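Local structure of phosphoribosylformylglycinamidine synthase 2 (Thermus thermophilus, 3VIU) at residues A[117-122]-A[155-160]; A[143-148]-A[412-417]; A[406-411]-A[718-723]; A[420-425]-A[434-439]; A[447-452]-A[536-541]. The protein is a PurM-like synthase subunit of the AIR synthase related family, built of two pairs of N- and C-terminal domains, and binds ADP and magnesium. One frame throughout, in Å; residues are numbered along the deposited sequence.

Contact 1 (A[117-122]-A[155-160]); sequences PIALLD and PTVGGD
This contact belongs to a beta-alpha-beta unit: strand 116-126, helix 132-152 and strand 156-163. The two strands run parallel at the edge of a mixed sheet, with 156-163 outermost. Four backbone bonds join these two segments. Leu-120 N gives to Pro-155 O at 2.9 Å, and Val-157 N returns to Leu-120 O, nearly along the C=O axis. Further on, Asp-122 N uses an in-plane lone pair of Gly-158 O at 3.1 Å. Asp-160 N gives to Asp-122 O at 2.7 Å, and the pairing continues to Leu-124. Before this, Ile-118 and Ala-119 both face Leu-178 in a classic beta bulge.

Leu-120, Thr-156 and Asp-122 share one face of the sheet. Leu-120 also packs on helix 95-112, at Val-103, Ile-106 and Leu-107. Leu-121 points to the face away from Leu-120. Val-157 CG2 lies 3.8 Å from Ala-119 CB and 4.0 Å from Leu-121 CD1. Asp-122 CG sits between its own N and carbonyl carbon (chi1 54°). This brings Asp-122 OD1 to 3.3 Å from Thr-156 CG2 and to 3.1 Å from Gly-158 O. That last pair is two acceptors, not a bond. Such crowding of oxygens could disfavour the charged form of Asp-122.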
# COMPACT_ATOMS: atom_id res chain seq x y z
N PRO A 117 2.57 15.45 0.51
CA PRO A 117 3.21 14.13 0.48
C PRO A 117 4.54 14.10 1.23
O PRO A 117 5.44 14.87 0.92
CB PRO A 117 3.39 13.88 -1.01
CG PRO A 117 2.20 14.58 -1.60
CD PRO A 117 2.17 15.88 -0.84
N ILE A 118 4.67 13.22 2.21
CA ILE A 118 5.91 13.14 2.97
C ILE A 118 6.60 11.81 2.76
O ILE A 118 7.76 11.64 3.15
CB ILE A 118 5.68 13.33 4.50
CG1 ILE A 118 4.79 12.21 5.06
CG2 ILE A 118 5.07 14.70 4.77
CD1 ILE A 118 4.48 12.33 6.55
N ALA A 119 5.90 10.87 2.14
CA ALA A 119 6.51 9.58 1.90
C ALA A 119 5.77 8.68 0.91
O ALA A 119 4.55 8.78 0.75
CB ALA A 119 6.68 8.85 3.22
N LEU A 120 6.54 7.82 0.26
CA LEU A 120 6.03 6.83 -0.69
C LEU A 120 6.55 5.46 -0.29
O LEU A 120 7.67 5.33 0.18
CB LEU A 120 6.50 7.15 -2.12
CG LEU A 120 5.79 8.29 -2.85
CD1 LEU A 120 6.58 8.69 -4.08
CD2 LEU A 120 4.38 7.84 -3.22
N LEU A 121 5.71 4.44 -0.45
CA LEU A 121 6.11 3.07 -0.16
C LEU A 121 5.64 2.24 -1.35
O LEU A 121 4.52 2.42 -1.83
CB LEU A 121 5.46 2.54 1.13
CG LEU A 121 5.87 3.16 2.48
CD1 LEU A 121 5.10 4.46 2.69
CD2 LEU A 121 5.57 2.18 3.62
N ASP A 122 6.49 1.36 -1.84
CA ASP A 122 6.13 0.53 -2.98
C ASP A 122 5.92 -0.94 -2.59
O ASP A 122 6.64 -1.48 -1.76
CB ASP A 122 7.21 0.63 -4.06
CG ASP A 122 8.60 0.33 -3.53
OD1 ASP A 122 9.06 1.05 -2.62
OD2 ASP A 122 9.24 -0.63 -4.02
N PRO A 155 10.41 11.27 -0.99
CA PRO A 155 11.18 10.04 -0.86
C PRO A 155 10.33 8.79 -0.75
O PRO A 155 9.20 8.83 -0.26
CB PRO A 155 11.96 10.26 0.42
CG PRO A 155 10.95 10.98 1.27
CD PRO A 155 10.37 12.00 0.30
N THR A 156 10.89 7.70 -1.24
CA THR A 156 10.24 6.41 -1.13
C THR A 156 10.99 5.86 0.08
O THR A 156 12.16 5.52 -0.01
CB THR A 156 10.49 5.57 -2.38
OG1 THR A 156 9.73 6.13 -3.46
CG2 THR A 156 10.06 4.13 -2.17
N VAL A 157 10.30 5.81 1.22
CA VAL A 157 10.92 5.37 2.47
C VAL A 157 10.93 3.88 2.77
O VAL A 157 11.50 3.45 3.78
CB VAL A 157 10.24 6.07 3.65
CG1 VAL A 157 10.39 7.58 3.51
CG2 VAL A 157 8.77 5.67 3.71
N GLY A 158 10.31 3.08 1.92
CA GLY A 158 10.29 1.66 2.16
C GLY A 158 9.23 0.99 1.31
O GLY A 158 8.71 1.59 0.37
N GLY A 159 8.92 -0.26 1.64
CA GLY A 159 7.92 -0.98 0.88
C GLY A 159 8.07 -2.47 1.06
O GLY A 159 8.61 -2.93 2.06
N ASP A 160 7.61 -3.23 0.07
CA ASP A 160 7.65 -4.69 0.13
C ASP A 160 7.88 -5.29 -1.25
O ASP A 160 7.10 -5.07 -2.17
CB ASP A 160 6.32 -5.17 0.72
CG ASP A 160 6.26 -6.67 0.88
OD1 ASP A 160 7.20 -7.26 1.44
OD2 ASP A 160 5.24 -7.25 0.46

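Contact 2 (A[143-148]-A[412-417])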
# COMPACT_ATOMS: atom_id res chain seq x y z
N SER A 143 13.29 2.01 -11.69
CA SER A 143 13.87 3.13 -12.43
C SER A 143 12.79 4.20 -12.52
O SER A 143 13.04 5.37 -12.22
CB SER A 143 14.24 2.73 -13.86
OG SER A 143 15.32 1.81 -13.90
N GLY A 144 11.59 3.79 -12.93
CA GLY A 144 10.47 4.70 -13.06
C GLY A 144 10.03 5.33 -11.75
O GLY A 144 9.71 6.51 -11.70
N ILE A 145 10.02 4.53 -10.69
CA ILE A 145 9.63 5.02 -9.37
C ILE A 145 10.63 6.07 -8.90
O ILE A 145 10.25 7.13 -8.39
CB ILE A 145 9.56 3.87 -8.33
CG1 ILE A 145 8.35 2.97 -8.62
CG2 ILE A 145 9.48 4.43 -6.91
CD1 ILE A 145 8.15 1.86 -7.60
N ALA A 146 11.91 5.78 -9.08
CA ALA A 146 12.97 6.71 -8.67
C ALA A 146 12.87 8.01 -9.47
O ALA A 146 13.06 9.10 -8.92
CB ALA A 146 14.35 6.07 -8.89
N PHE A 147 12.58 7.88 -10.76
CA PHE A 147 12.46 9.05 -11.62
C PHE A 147 11.42 10.05 -11.15
O PHE A 147 11.72 11.23 -11.01
CB PHE A 147 12.13 8.61 -13.05
CG PHE A 147 11.55 9.72 -13.90
CD1 PHE A 147 10.23 9.67 -14.33
CD2 PHE A 147 12.33 10.82 -14.26
CE1 PHE A 147 9.68 10.70 -15.11
CE2 PHE A 147 11.80 11.85 -15.04
CZ PHE A 147 10.47 11.79 -15.46
N TYR A 148 10.21 9.59 -10.91
CA TYR A 148 9.16 10.50 -10.49
C TYR A 148 9.38 11.05 -9.09
O TYR A 148 9.35 12.27 -8.89
CB TYR A 148 7.80 9.82 -10.57
CG TYR A 148 6.68 10.81 -10.80
CD1 TYR A 148 6.19 11.59 -9.76
CD2 TYR A 148 6.17 11.01 -12.08
CE1 TYR A 148 5.21 12.55 -10.00
CE2 TYR A 148 5.20 11.97 -12.33
CZ TYR A 148 4.73 12.74 -11.28
OH TYR A 148 3.79 13.70 -11.52
N GLU A 412 18.60 2.82 -2.60
CA GLU A 412 19.76 3.66 -2.86
C GLU A 412 19.49 4.51 -4.11
O GLU A 412 20.22 5.45 -4.41
CB GLU A 412 21.01 2.79 -3.08
CG GLU A 412 21.90 2.67 -1.85
CD GLU A 412 22.98 1.60 -2.01
OE1 GLU A 412 23.62 1.56 -3.09
OE2 GLU A 412 23.20 0.81 -1.06
N ARG A 413 18.42 4.17 -4.83
CA ARG A 413 18.04 4.90 -6.03
C ARG A 413 17.26 6.14 -5.63
O ARG A 413 17.19 7.10 -6.39
CB ARG A 413 17.14 4.04 -6.93
CG ARG A 413 17.78 2.79 -7.49
CD ARG A 413 18.95 3.13 -8.39
NE ARG A 413 19.45 1.94 -9.07
CZ ARG A 413 18.74 1.20 -9.91
NH1 ARG A 413 17.48 1.53 -10.16
NH2 ARG A 413 19.28 0.14 -10.49
N TYR A 414 16.70 6.12 -4.43
CA TYR A 414 15.88 7.23 -3.94
C TYR A 414 16.57 8.16 -2.93
O TYR A 414 17.35 7.71 -2.10
CB TYR A 414 14.59 6.68 -3.31
CG TYR A 414 14.03 5.44 -3.99
CD1 TYR A 414 13.83 5.40 -5.38
CD2 TYR A 414 13.66 4.32 -3.25
CE1 TYR A 414 13.27 4.28 -6.00
CE2 TYR A 414 13.10 3.19 -3.85
CZ TYR A 414 12.91 3.18 -5.23
OH TYR A 414 12.34 2.07 -5.83
N ASP A 415 16.25 9.45 -3.02
CA ASP A 415 16.80 10.44 -2.10
C ASP A 415 15.69 11.32 -1.52
O ASP A 415 14.51 11.03 -1.71
CB ASP A 415 17.87 11.31 -2.79
CG ASP A 415 17.45 11.78 -4.18
OD1 ASP A 415 16.45 12.51 -4.30
OD2 ASP A 415 18.14 11.43 -5.16
N HIS A 416 16.07 12.38 -0.82
CA HIS A 416 15.12 13.30 -0.20
C HIS A 416 14.57 12.80 1.13
O HIS A 416 13.44 13.11 1.49
CB HIS A 416 13.94 13.59 -1.13
CG HIS A 416 14.31 14.37 -2.35
ND1 HIS A 416 14.92 15.61 -2.29
CD2 HIS A 416 14.14 14.09 -3.67
CE1 HIS A 416 15.11 16.06 -3.52
NE2 HIS A 416 14.64 15.16 -4.37
N GLN A 417 15.36 12.03 1.87
CA GLN A 417 14.91 11.53 3.16
C GLN A 417 14.65 12.71 4.11
O GLN A 417 13.86 12.60 5.05
CB GLN A 417 15.94 10.59 3.78
CG GLN A 417 16.12 9.30 3.01
CD GLN A 417 16.93 9.47 1.74
OE1 GLN A 417 16.95 8.58 0.89
NE2 GLN A 417 17.61 10.60 1.61
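Tyr-414 has CG anti to its carbonyl carbon, beside the backbone N, with chi1 at -35°. This swings the ring towards helix 132-152 and puts its CD1-CE1 edge against Ala-146. Ile-145 sets CG2 anti to its own backbone N, and this branch reaches the far end of the same ring. Arg-413 keeps CG anti to its carbonyl carbon too, and its chain bends again at chi2 (-63°).

Ala-146 is the centre of the contact. Ala-146 CB lies in the plane of the Tyr-414 ring, 3.6 Å from Tyr-414 CE1. Ala-146 CB is also 4.0 Å from Arg-413 CB and 3.9 Å from Arg-413 O. Ile-145 CG2 meets Tyr-414 CE1 at 3.9 Å, the two side chains crossing obliquely.

In the fold, this is a loop packed on a helix. The loop runs from helix 408-411 to strand 422-424. The helix is the connection of the beta-alpha-beta unit that ends in strand 156-163, and Tyr-414 also touches Thr-156 of that strand. No hydrogen bond links the two segments, so the contact rests on packing.

The polar ends have partners outside the two segments. Arg-413 NH2 forms a salt bridge with Asp-724, and Ser-143 OG is bonded to Lys-139 O one helical turn back. Tyr-414 OH differs: it is buried by the contact, 3.9 Å from Ile-145 CG2, and has no polar partner in the model.

Contact 3 (A[406-411]-A[718-723]); sequences SREAVY and PLREVL
Two guanidinium groups each carry an apolar carbon on one face. Leu-719 CD1 sits 3.2 Å above the plane of Arg-407, offset toward its rim. Ala-409 CB sits 3.4 Å above the plane of Arg-720, also offset. Arg-407 bends at chi2 and chi3 to come back under the leucine, and its NH2 is held by Ala-405 O. Arg-720 bends at chi3 (-70°), and its NH2 is fixed by a salt bridge with Glu-412.

Between the two arginines, Leu-719 CB rests 3.5 Å from Ser-406 O. One water joins the backbones here: it lies 2.8 Å from Ser-406 O, to which it probably donates, and accepts from Leu-719 N at 2.8 Å. One turn on, Leu-723 CD1 meets Ala-409 O at 3.5 Å and Val-410 CG2 at 3.9 Å, the valine and leucine side chains crossing at about a right angle. No direct hydrogen bond crosses between the segments. Leu-719 also touches Leu-161 and Phe-163 of strand 156-163.

Ser-406 OG accepts from Glu-408 N, although its exact place is less sure. This is an ST turn at the start of the short helix 408-411, with Arg-407 at the N-cap position, docked on the last helix of the chain, 708-723.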
# COMPACT_ATOMS: atom_id res chain seq x y z
N SER A 406 19.05 -8.15 1.38
CA SER A 406 18.95 -6.70 1.49
C SER A 406 18.34 -6.02 0.25
O SER A 406 18.70 -6.35 -0.87
CB SER A 406 20.35 -6.13 1.75
OG SER A 406 20.32 -4.71 1.78
N ARG A 407 17.41 -5.08 0.48
CA ARG A 407 16.79 -4.34 -0.62
C ARG A 407 17.60 -3.04 -0.77
O ARG A 407 17.17 -2.10 -1.43
CB ARG A 407 15.33 -3.94 -0.33
CG ARG A 407 14.53 -4.82 0.62
CD ARG A 407 13.75 -5.92 -0.07
NE ARG A 407 14.55 -7.12 -0.15
CZ ARG A 407 14.09 -8.31 -0.54
NH1 ARG A 407 12.82 -8.47 -0.88
NH2 ARG A 407 14.92 -9.34 -0.57
N GLU A 408 18.77 -3.02 -0.14
CA GLU A 408 19.67 -1.87 -0.15
C GLU A 408 19.91 -1.24 -1.54
O GLU A 408 19.86 -0.02 -1.69
CB GLU A 408 21.00 -2.30 0.47
CG GLU A 408 21.79 -1.23 1.19
CD GLU A 408 22.76 -1.83 2.22
OE1 GLU A 408 23.46 -2.83 1.90
OE2 GLU A 408 22.83 -1.29 3.35
N ALA A 409 20.16 -2.07 -2.54
CA ALA A 409 20.41 -1.57 -3.89
C ALA A 409 19.18 -0.86 -4.47
O ALA A 409 19.30 -0.08 -5.42
CB ALA A 409 20.84 -2.72 -4.81
N VAL A 410 18.01 -1.12 -3.90
CA VAL A 410 16.78 -0.50 -4.38
C VAL A 410 16.61 0.93 -3.84
O VAL A 410 16.57 1.90 -4.61
CB VAL A 410 15.55 -1.35 -3.99
CG1 VAL A 410 14.26 -0.57 -4.21
CG2 VAL A 410 15.55 -2.63 -4.82
N TYR A 411 16.51 1.06 -2.51
CA TYR A 411 16.33 2.36 -1.87
C TYR A 411 17.49 3.32 -2.07
O TYR A 411 17.37 4.51 -1.76
CB TYR A 411 16.03 2.15 -0.38
CG TYR A 411 14.76 1.36 -0.20
CD1 TYR A 411 13.53 1.90 -0.59
CD2 TYR A 411 14.78 0.04 0.24
CE1 TYR A 411 12.36 1.14 -0.58
CE2 TYR A 411 13.62 -0.74 0.25
CZ TYR A 411 12.41 -0.18 -0.17
OH TYR A 411 11.27 -0.95 -0.22
N PRO A 718 22.74 -10.80 -3.22
CA PRO A 718 21.56 -11.20 -4.01
C PRO A 718 20.83 -10.17 -4.86
O PRO A 718 20.91 -10.21 -6.09
CB PRO A 718 20.66 -11.84 -2.98
CG PRO A 718 21.64 -12.52 -2.08
CD PRO A 718 22.70 -11.44 -1.89
N LEU A 719 20.10 -9.25 -4.24
CA LEU A 719 19.36 -8.26 -5.00
C LEU A 719 20.20 -7.20 -5.67
O LEU A 719 19.77 -6.59 -6.65
CB LEU A 719 18.31 -7.58 -4.13
CG LEU A 719 17.05 -8.40 -3.88
CD1 LEU A 719 15.99 -7.51 -3.24
CD2 LEU A 719 16.54 -8.97 -5.20
N ARG A 720 21.41 -6.96 -5.16
CA ARG A 720 22.27 -5.95 -5.75
C ARG A 720 22.69 -6.35 -7.15
O ARG A 720 22.70 -5.51 -8.05
CB ARG A 720 23.50 -5.70 -4.88
CG ARG A 720 24.44 -4.66 -5.47
CD ARG A 720 25.52 -4.24 -4.49
NE ARG A 720 25.00 -3.45 -3.37
CZ ARG A 720 24.39 -2.28 -3.49
NH1 ARG A 720 24.21 -1.73 -4.69
NH2 ARG A 720 23.96 -1.64 -2.41
N GLU A 721 23.05 -7.61 -7.35
CA GLU A 721 23.46 -8.05 -8.69
C GLU A 721 22.24 -8.15 -9.59
O GLU A 721 22.28 -7.71 -10.74
CB GLU A 721 24.21 -9.38 -8.63
CG GLU A 721 23.96 -10.21 -7.40
CD GLU A 721 25.03 -11.28 -7.18
OE1 GLU A 721 24.97 -11.98 -6.15
OE2 GLU A 721 25.93 -11.41 -8.04
N VAL A 722 21.15 -8.71 -9.08
CA VAL A 722 19.93 -8.84 -9.86
C VAL A 722 19.51 -7.49 -10.42
O VAL A 722 19.16 -7.38 -11.60
CB VAL A 722 18.76 -9.39 -9.00
CG1 VAL A 722 17.45 -9.31 -9.77
CG2 VAL A 722 19.05 -10.83 -8.62
N LEU A 723 19.56 -6.46 -9.58
CA LEU A 723 19.18 -5.11 -9.99
C LEU A 723 20.29 -4.41 -10.77
O LEU A 723 20.03 -3.78 -11.79
CB LEU A 723 18.83 -4.27 -8.76
CG LEU A 723 17.61 -3.34 -8.82
CD1 LEU A 723 17.87 -2.12 -7.93
CD2 LEU A 723 17.32 -2.90 -10.25
O HOH W 1 20.66 -8.05 -1.79

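Contact 4 (A[420-425]-A[434-439])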
# COMPACT_ATOMS: atom_id res chain seq x y z
N THR A 420 11.14 19.48 4.11
CA THR A 420 10.83 20.79 4.69
C THR A 420 9.91 20.75 5.90
O THR A 420 9.50 21.79 6.40
CB THR A 420 10.17 21.72 3.65
OG1 THR A 420 8.88 21.20 3.29
CG2 THR A 420 11.04 21.84 2.41
N ARG A 421 9.55 19.55 6.36
CA ARG A 421 8.67 19.44 7.52
C ARG A 421 8.88 18.10 8.20
O ARG A 421 8.69 17.96 9.41
CB ARG A 421 7.20 19.57 7.09
CG ARG A 421 6.98 20.41 5.83
CD ARG A 421 5.58 21.01 5.76
NE ARG A 421 5.37 22.02 6.80
CZ ARG A 421 4.52 23.04 6.69
NH1 ARG A 421 3.79 23.19 5.59
NH2 ARG A 421 4.40 23.91 7.69
N THR A 422 9.28 17.12 7.41
CA THR A 422 9.49 15.78 7.91
C THR A 422 10.85 15.23 7.51
O THR A 422 11.45 15.69 6.54
CB THR A 422 8.41 14.82 7.37
OG1 THR A 422 8.47 14.77 5.94
CG2 THR A 422 7.03 15.30 7.79
N ALA A 423 11.34 14.25 8.27
CA ALA A 423 12.62 13.63 7.98
C ALA A 423 12.57 12.15 8.35
O ALA A 423 11.99 11.77 9.37
CB ALA A 423 13.73 14.31 8.75
N LEU A 424 13.16 11.33 7.50
CA LEU A 424 13.19 9.89 7.73
C LEU A 424 14.34 9.60 8.69
O LEU A 424 15.47 10.04 8.48
CB LEU A 424 13.41 9.15 6.41
CG LEU A 424 13.71 7.65 6.50
CD1 LEU A 424 12.50 6.92 7.07
CD2 LEU A 424 14.06 7.11 5.12
N LEU A 425 14.05 8.86 9.76
CA LEU A 425 15.09 8.51 10.72
C LEU A 425 15.92 7.39 10.10
O LEU A 425 15.41 6.31 9.82
CB LEU A 425 14.43 8.09 12.04
CG LEU A 425 13.42 9.11 12.58
CD1 LEU A 425 12.84 8.62 13.90
CD2 LEU A 425 14.08 10.48 12.76
N LEU A 434 8.77 8.73 10.05
CA LEU A 434 8.95 10.11 9.59
C LEU A 434 8.74 11.08 10.75
O LEU A 434 7.65 11.17 11.32
CB LEU A 434 7.96 10.45 8.47
CG LEU A 434 8.06 9.78 7.10
CD1 LEU A 434 9.46 9.96 6.55
CD2 LEU A 434 7.70 8.31 7.20
N TRP A 435 9.80 11.82 11.10
CA TRP A 435 9.74 12.79 12.18
C TRP A 435 9.17 14.12 11.71
O TRP A 435 9.58 14.66 10.68
CB TRP A 435 11.14 12.99 12.77
CG TRP A 435 11.29 14.18 13.68
CD1 TRP A 435 10.43 14.59 14.67
CD2 TRP A 435 12.42 15.07 13.76
NE1 TRP A 435 10.95 15.67 15.35
CE2 TRP A 435 12.17 15.98 14.81
CE3 TRP A 435 13.61 15.17 13.03
CZ2 TRP A 435 13.08 16.98 15.16
CZ3 TRP A 435 14.52 16.17 13.38
CH2 TRP A 435 14.24 17.06 14.44
N ILE A 436 8.21 14.65 12.45
CA ILE A 436 7.62 15.93 12.12
C ILE A 436 8.43 16.98 12.87
O ILE A 436 8.27 17.15 14.08
CB ILE A 436 6.16 16.01 12.55
CG1 ILE A 436 5.35 14.95 11.81
CG2 ILE A 436 5.62 17.39 12.26
CD1 ILE A 436 3.93 14.84 12.30
N LYS A 437 9.30 17.68 12.14
CA LYS A 437 10.16 18.71 12.71
C LYS A 437 9.37 19.76 13.47
O LYS A 437 8.28 20.14 13.07
CB LYS A 437 10.98 19.39 11.61
CG LYS A 437 11.94 18.47 10.87
CD LYS A 437 12.71 19.26 9.83
CE LYS A 437 13.53 18.36 8.94
NZ LYS A 437 14.53 17.58 9.72
N GLY A 438 9.95 20.22 14.58
CA GLY A 438 9.29 21.22 15.39
C GLY A 438 8.39 20.59 16.43
O GLY A 438 7.86 21.29 17.30
N THR A 439 8.21 19.27 16.35
CA THR A 439 7.37 18.56 17.31
C THR A 439 8.09 17.32 17.81
O THR A 439 9.20 17.01 17.39
CB THR A 439 6.05 18.07 16.68
OG1 THR A 439 6.27 16.84 15.97
CG2 THR A 439 5.49 19.12 15.73
O HOH W 2 7.13 20.14 10.26
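The tight part is the paired backbone of an antiparallel beta hairpin, strands 422-424 and 432-436. Ala-423 and Trp-435 form the hydrogen-bonded pair. Trp-435 N gives to Ala-423 O at 2.8 Å (165°), and Ala-423 N returns to a lone pair of Trp-435 O at 3.0 Å. Lys-437 N bonds Arg-421 O at 2.8 Å. Thr-422, Ile-436, Leu-424 and Leu-434, the non-hydrogen-bonded pairs, share one face, where Leu-434 CD1 lies 4.0 Å from Leu-424 CB. This face meets the first half of the protein: Leu-180 touches Thr-422 and Ile-436, and Val-157 touches Leu-424 and Leu-434.

The looser side is the partly exposed one around Trp-435. Beside it, Leu-425 CD2 reaches Trp-435 CB at 3.9 Å, and the tip of Lys-437 comes close to Ala-423 CB. A water donates to both Arg-421 O and Lys-437 O.

A type II turn runs from Ile-436 to Thr-439, with the exposed Gly-438 inside it. Ile-436 O is gripped twice, by Thr-439 N and by Thr-439 OG1. Trp-435 NE1 gives to Thr-439 O at 3.0 Å (166°), close to the indole plane. Backbone bonds thus join the strands, with apolar packing on the Leu-424 and Leu-434 face. The Thr-439 bonds hold the turn and should limit rotation of the indole.

Contact 5 (A[447-452]-A[536-541])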
# COMPACT_ATOMS: atom_id res chain seq x y z
N VAL A 447 3.97 -1.59 4.84
CA VAL A 447 3.03 -2.29 3.98
C VAL A 447 3.49 -3.75 3.93
O VAL A 447 4.68 -4.00 3.77
CB VAL A 447 3.01 -1.69 2.56
CG1 VAL A 447 4.42 -1.59 2.01
CG2 VAL A 447 2.17 -2.54 1.64
N ASP A 448 2.57 -4.70 4.10
CA ASP A 448 2.95 -6.12 4.09
C ASP A 448 1.92 -7.04 3.46
O ASP A 448 0.76 -6.69 3.29
CB ASP A 448 3.16 -6.67 5.51
CG ASP A 448 4.40 -6.14 6.19
OD1 ASP A 448 4.23 -5.35 7.14
OD2 ASP A 448 5.53 -6.53 5.79
N GLN A 449 2.39 -8.24 3.15
CA GLN A 449 1.61 -9.36 2.63
C GLN A 449 2.59 -10.44 2.20
O GLN A 449 3.66 -10.15 1.64
CB GLN A 449 0.65 -8.98 1.49
CG GLN A 449 1.17 -9.06 0.09
CD GLN A 449 1.25 -10.47 -0.47
OE1 GLN A 449 0.29 -11.25 -0.43
NE2 GLN A 449 2.40 -10.80 -1.02
N ASN A 450 2.23 -11.67 2.53
CA ASN A 450 3.03 -12.85 2.24
C ASN A 450 2.27 -13.69 1.21
O ASN A 450 1.24 -14.29 1.52
CB ASN A 450 3.24 -13.62 3.55
CG ASN A 450 4.09 -14.87 3.37
OD1 ASN A 450 4.93 -15.17 4.23
ND2 ASN A 450 3.87 -15.61 2.28
N PRO A 451 2.76 -13.75 -0.03
CA PRO A 451 2.10 -14.52 -1.10
C PRO A 451 1.99 -16.02 -0.88
O PRO A 451 1.03 -16.64 -1.34
CB PRO A 451 2.92 -14.17 -2.34
CG PRO A 451 4.27 -13.91 -1.79
CD PRO A 451 3.98 -13.10 -0.54
N ARG A 452 2.96 -16.62 -0.19
CA ARG A 452 2.92 -18.06 0.06
C ARG A 452 1.74 -18.40 0.97
O ARG A 452 0.96 -19.30 0.67
CB ARG A 452 4.24 -18.52 0.69
CG ARG A 452 5.45 -18.23 -0.20
CD ARG A 452 6.72 -18.85 0.34
NE ARG A 452 7.87 -18.64 -0.55
CZ ARG A 452 7.93 -19.07 -1.81
NH1 ARG A 452 6.92 -19.73 -2.34
NH2 ARG A 452 9.02 -18.85 -2.53
N PRO A 536 -1.28 -15.08 -6.81
CA PRO A 536 -1.63 -15.43 -5.43
C PRO A 536 -2.49 -14.28 -4.92
O PRO A 536 -2.23 -13.14 -5.25
CB PRO A 536 -0.27 -15.45 -4.73
CG PRO A 536 0.64 -15.93 -5.81
CD PRO A 536 0.18 -15.11 -7.01
N PRO A 537 -3.54 -14.58 -4.14
CA PRO A 537 -4.38 -13.48 -3.64
C PRO A 537 -3.44 -12.51 -2.93
O PRO A 537 -2.62 -12.92 -2.12
CB PRO A 537 -5.34 -14.18 -2.69
CG PRO A 537 -5.51 -15.52 -3.34
CD PRO A 537 -4.09 -15.88 -3.73
N THR A 538 -3.54 -11.22 -3.25
CA THR A 538 -2.64 -10.27 -2.64
C THR A 538 -3.28 -9.03 -2.02
O THR A 538 -3.73 -8.12 -2.72
CB THR A 538 -1.59 -9.80 -3.68
OG1 THR A 538 -0.87 -10.94 -4.16
CG2 THR A 538 -0.60 -8.84 -3.05
N ALA A 539 -3.32 -9.01 -0.70
CA ALA A 539 -3.86 -7.87 0.02
C ALA A 539 -2.67 -7.14 0.62
O ALA A 539 -2.13 -7.55 1.66
CB ALA A 539 -4.82 -8.33 1.12
N MSE A 540 -2.23 -6.08 -0.04
CA MSE A 540 -1.11 -5.30 0.44
C MSE A 540 -1.65 -4.30 1.45
O MSE A 540 -2.30 -3.32 1.10
CB MSE A 540 -0.42 -4.61 -0.72
CG MSE A 540 0.26 -5.62 -1.63
SE MSE A 540 0.58 -4.99 -3.43
CE MSE A 540 2.10 -6.13 -3.87
N VAL A 541 -1.39 -4.60 2.72
CA VAL A 541 -1.86 -3.79 3.83
C VAL A 541 -0.87 -2.73 4.28
O VAL A 541 0.26 -3.05 4.66
CB VAL A 541 -2.19 -4.69 5.03
CG1 VAL A 541 -2.68 -3.85 6.21
CG2 VAL A 541 -3.24 -5.72 4.62
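Strands 441-448 and 538-548 are antiparallel neighbours in the sheet of the second PurM-like N-terminal domain. Asp-448 and Val-541 form a hydrogen-bonded pair. Asp-448 N gives to a lone pair of Val-541 O at 2.9 Å, and Val-541 N gives to Asp-448 O at 3.1 Å (162°). Past this pair residues 449-450 leave the strand and lead into helix 451-456.

Gln-449 points toward the other segment beyond the paired residues. Gln-449 CB comes within 3.1 Å of Ala-539 O. With CG in the crowded position between N and carbonyl carbon (chi1 90°), the chain turns across Thr-538. Gln-449 CG meets Thr-538 CG2 at 3.6 Å and Met-540 CG at 4.0 Å. Gln-449 CD, at the base of the terminal amide, also lies 3.6 Å from Thr-538 CG2. Met-540, modelled as selenomethionine, packs its CB against Val-447 CG2. At the far end, Pro-451 CB and Pro-536 CB touch, and Tyr-167 packs on both rings. Thr-538 OG1 gives to Pro-536 O at 2.8 Å, from above the carbonyl plane, and is also hydrogen-bonded to Tyr-167 OH.

The magnesium ion lies about 6 Å from the side chain of Asp-448, whose OD1 accepts from ND2 of the metal-site residue Asn-472.

How the contacts relate
Contact 1 lies in the first PurM-like sheet. Contacts 4 and 5 lie in the second, which has the same strand order. The two sheets pack together: Val-157 CG1 is 4.0 Å from Leu-424 CD2, and Gly-159 CA is 3.7 Å from Val-447 CG1. Contact 2 covers contact 1, with Thr-156 CB 3.5 Å from Tyr-414 CD2. Contact 3 also reaches contact 1, with Tyr-411 OH packed 3.1 Å from Gly-159 N. Gln-417 O probably bonds Leu-424 N, joining contacts 2 and 4. Contact 5 lies near both ligands: ADP is about 8 Å from the side chain of Ala-539. A magnesium ion is about 9 Å from the Asp-160 side chain of contact 1.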